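PDB 4G68: ABC transporter from Caldanaerobius, which probably binds xylose-containing oligosaccharides outside the cell and delivers them to an ABC importer, as a solute-binding protein. Local coordinates for residues 42-47 / 73-78. Numbering follows the deposited sequence.
Sequences TFWNLF and VESVTE. With XYS (alpha-D-xylopyranose), chain E.
Asn45 reaches Glu74 with its amide, which adds the one side-chain hydrogen bond between 42-47 and 73-78 to the four of the backbone. From CB, CG sits between the backbone N and the carbonyl carbon (chi1 66°), which brings the amide to Glu74, on the face that also carries Phe43 and Val76. ND2 then donates to Glu74 OE1 at 3.0 Å; the bond is nearly straight (170°), with the acceptor in the amide plane, although amide and carboxylate are turned 33° apart. OD1 accepts from Phe47 N at 3.1 Å, on a lone pair in the carbonyl plane, closing an Asx turn where the strand ends, and also lies 3.9 Å from Val76 CG2. Replacing the amide with the methyl of an alanine here is likely to leave Glu74 OE1 without this donor and the Phe47 N-H without its turn-closing acceptor. The parallel strand axes approach to 4.7 Å, with backbone hydrogen bonds from Phe43 N to Val73 O, Ser75 N to Phe43 O, Asn45 N to Ser75 O and Thr77 N to Asn45 O. Helix 52-66 links the two strands, making a beta-alpha-beta unit of the periplasmic-binding-protein fold. The Phe43 ring runs alongside Glu74, CD2 4.0 Å from its CB. On the other face Trp44 CD1 lies 3.7 Å from Ser75 CB, and the indole forms a cation-pi contact with Lys85. Where 42-47 leaves its strand, Val76 CG2 lies 3.5 Å from Phe47 O, while the Phe47 ring edge meets the xylopyranose, CD1 3.5 Å from XYS O5.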
# COMPACT_ATOMS: atom_id res chain seq x y z
N THR B 42 -12.24 -9.20 20.30
CA THR B 42 -11.52 -7.97 20.00
C THR B 42 -11.03 -7.95 18.53
O THR B 42 -10.71 -9.03 17.97
CB THR B 42 -10.28 -7.84 20.88
OG1 THR B 42 -9.54 -9.08 20.88
CG2 THR B 42 -10.71 -7.46 22.34
N PHE B 43 -11.02 -6.77 17.94
CA PHE B 43 -10.65 -6.56 16.52
C PHE B 43 -9.78 -5.33 16.41
O PHE B 43 -10.21 -4.25 16.82
CB PHE B 43 -11.91 -6.35 15.68
CG PHE B 43 -11.67 -5.88 14.26
CD1 PHE B 43 -10.65 -6.44 13.46
CD2 PHE B 43 -12.54 -4.92 13.70
CE1 PHE B 43 -10.50 -6.04 12.13
CE2 PHE B 43 -12.38 -4.49 12.36
CZ PHE B 43 -11.32 -5.04 11.60
N TRP B 44 -8.53 -5.47 15.91
CA TRP B 44 -7.68 -4.28 15.73
C TRP B 44 -7.53 -3.90 14.28
O TRP B 44 -7.41 -4.79 13.42
CB TRP B 44 -6.31 -4.43 16.30
CG TRP B 44 -6.27 -4.64 17.80
CD1 TRP B 44 -7.31 -4.58 18.71
CD2 TRP B 44 -5.08 -4.99 18.57
NE1 TRP B 44 -6.81 -4.88 20.01
CE2 TRP B 44 -5.48 -5.10 19.94
CE3 TRP B 44 -3.74 -5.14 18.26
CZ2 TRP B 44 -4.56 -5.43 20.94
CZ3 TRP B 44 -2.83 -5.51 19.26
CH2 TRP B 44 -3.25 -5.64 20.58
N ASN B 45 -7.59 -2.61 14.01
CA ASN B 45 -7.41 -2.16 12.60
C ASN B 45 -6.80 -0.75 12.57
O ASN B 45 -6.70 -0.09 13.62
CB ASN B 45 -8.71 -2.26 11.75
CG ASN B 45 -9.80 -1.29 12.26
OD1 ASN B 45 -9.77 -0.10 11.96
ND2 ASN B 45 -10.69 -1.78 13.11
N LEU B 46 -6.46 -0.25 11.39
CA LEU B 46 -5.78 1.00 11.29
C LEU B 46 -6.56 2.06 10.60
O LEU B 46 -5.99 3.09 10.16
CB LEU B 46 -4.38 0.74 10.64
CG LEU B 46 -4.36 0.10 9.24
CD1 LEU B 46 -5.27 0.81 8.22
CD2 LEU B 46 -2.97 0.30 8.66
N PHE B 47 -7.89 1.85 10.43
CA PHE B 47 -8.69 2.84 9.69
C PHE B 47 -9.01 4.03 10.57
O PHE B 47 -10.10 4.16 11.12
CB PHE B 47 -9.96 2.20 9.08
CG PHE B 47 -9.63 1.28 7.91
CD1 PHE B 47 -9.23 1.79 6.69
CD2 PHE B 47 -9.56 -0.13 8.11
CE1 PHE B 47 -8.86 0.95 5.64
CE2 PHE B 47 -9.14 -0.96 7.06
CZ PHE B 47 -8.86 -0.43 5.83
N VAL B 73 -15.56 -5.63 19.73
CA VAL B 73 -15.07 -4.30 20.14
C VAL B 73 -13.75 -4.04 19.42
O VAL B 73 -12.89 -4.93 19.39
CB VAL B 73 -14.75 -4.29 21.61
CG1 VAL B 73 -14.05 -2.98 22.02
CG2 VAL B 73 -16.02 -4.47 22.40
N GLU B 74 -13.64 -2.87 18.80
CA GLU B 74 -12.45 -2.57 17.98
C GLU B 74 -11.56 -1.63 18.70
O GLU B 74 -11.99 -0.84 19.57
CB GLU B 74 -12.84 -2.08 16.55
CG GLU B 74 -13.69 -0.76 16.57
CD GLU B 74 -13.71 0.06 15.28
OE1 GLU B 74 -12.95 -0.22 14.37
OE2 GLU B 74 -14.52 1.05 15.17
N SER B 75 -10.26 -1.71 18.39
CA SER B 75 -9.30 -0.65 18.82
C SER B 75 -8.58 -0.24 17.52
O SER B 75 -8.02 -1.10 16.83
CB SER B 75 -8.37 -1.21 19.89
OG SER B 75 -7.26 -0.36 20.13
N VAL B 76 -8.50 1.05 17.30
CA VAL B 76 -8.00 1.60 16.04
C VAL B 76 -6.73 2.35 16.31
O VAL B 76 -6.68 3.24 17.19
CB VAL B 76 -9.06 2.41 15.30
CG1 VAL B 76 -9.64 3.45 16.17
CG2 VAL B 76 -8.56 3.03 14.00
N THR B 77 -5.72 2.07 15.49
CA THR B 77 -4.35 2.68 15.72
C THR B 77 -3.80 3.12 14.37
O THR B 77 -3.89 2.37 13.38
CB THR B 77 -3.42 1.68 16.36
OG1 THR B 77 -3.98 1.22 17.59
CG2 THR B 77 -1.95 2.25 16.58
N GLU B 78 -3.30 4.37 14.33
CA GLU B 78 -2.71 4.93 13.10
C GLU B 78 -1.72 3.93 12.51
O GLU B 78 -0.87 3.36 13.21
CB GLU B 78 -2.03 6.27 13.42
CG GLU B 78 -1.29 6.90 12.23
CD GLU B 78 0.14 6.40 11.96
OE1 GLU B 78 0.92 6.11 12.98
OE2 GLU B 78 0.56 6.44 10.73
C1 XYS E . -7.76 5.32 6.43
C2 XYS E . -6.40 5.16 7.12
C3 XYS E . -5.27 4.75 6.18
C4 XYS E . -5.75 3.68 5.19
C5 XYS E . -6.98 4.18 4.44
O1 XYS E . -8.33 6.58 6.50
O2 XYS E . -5.99 6.22 7.89
O3 XYS E . -4.22 4.36 6.99
O4 XYS E . -4.74 3.15 4.40
O5 XYS E . -7.96 4.74 5.19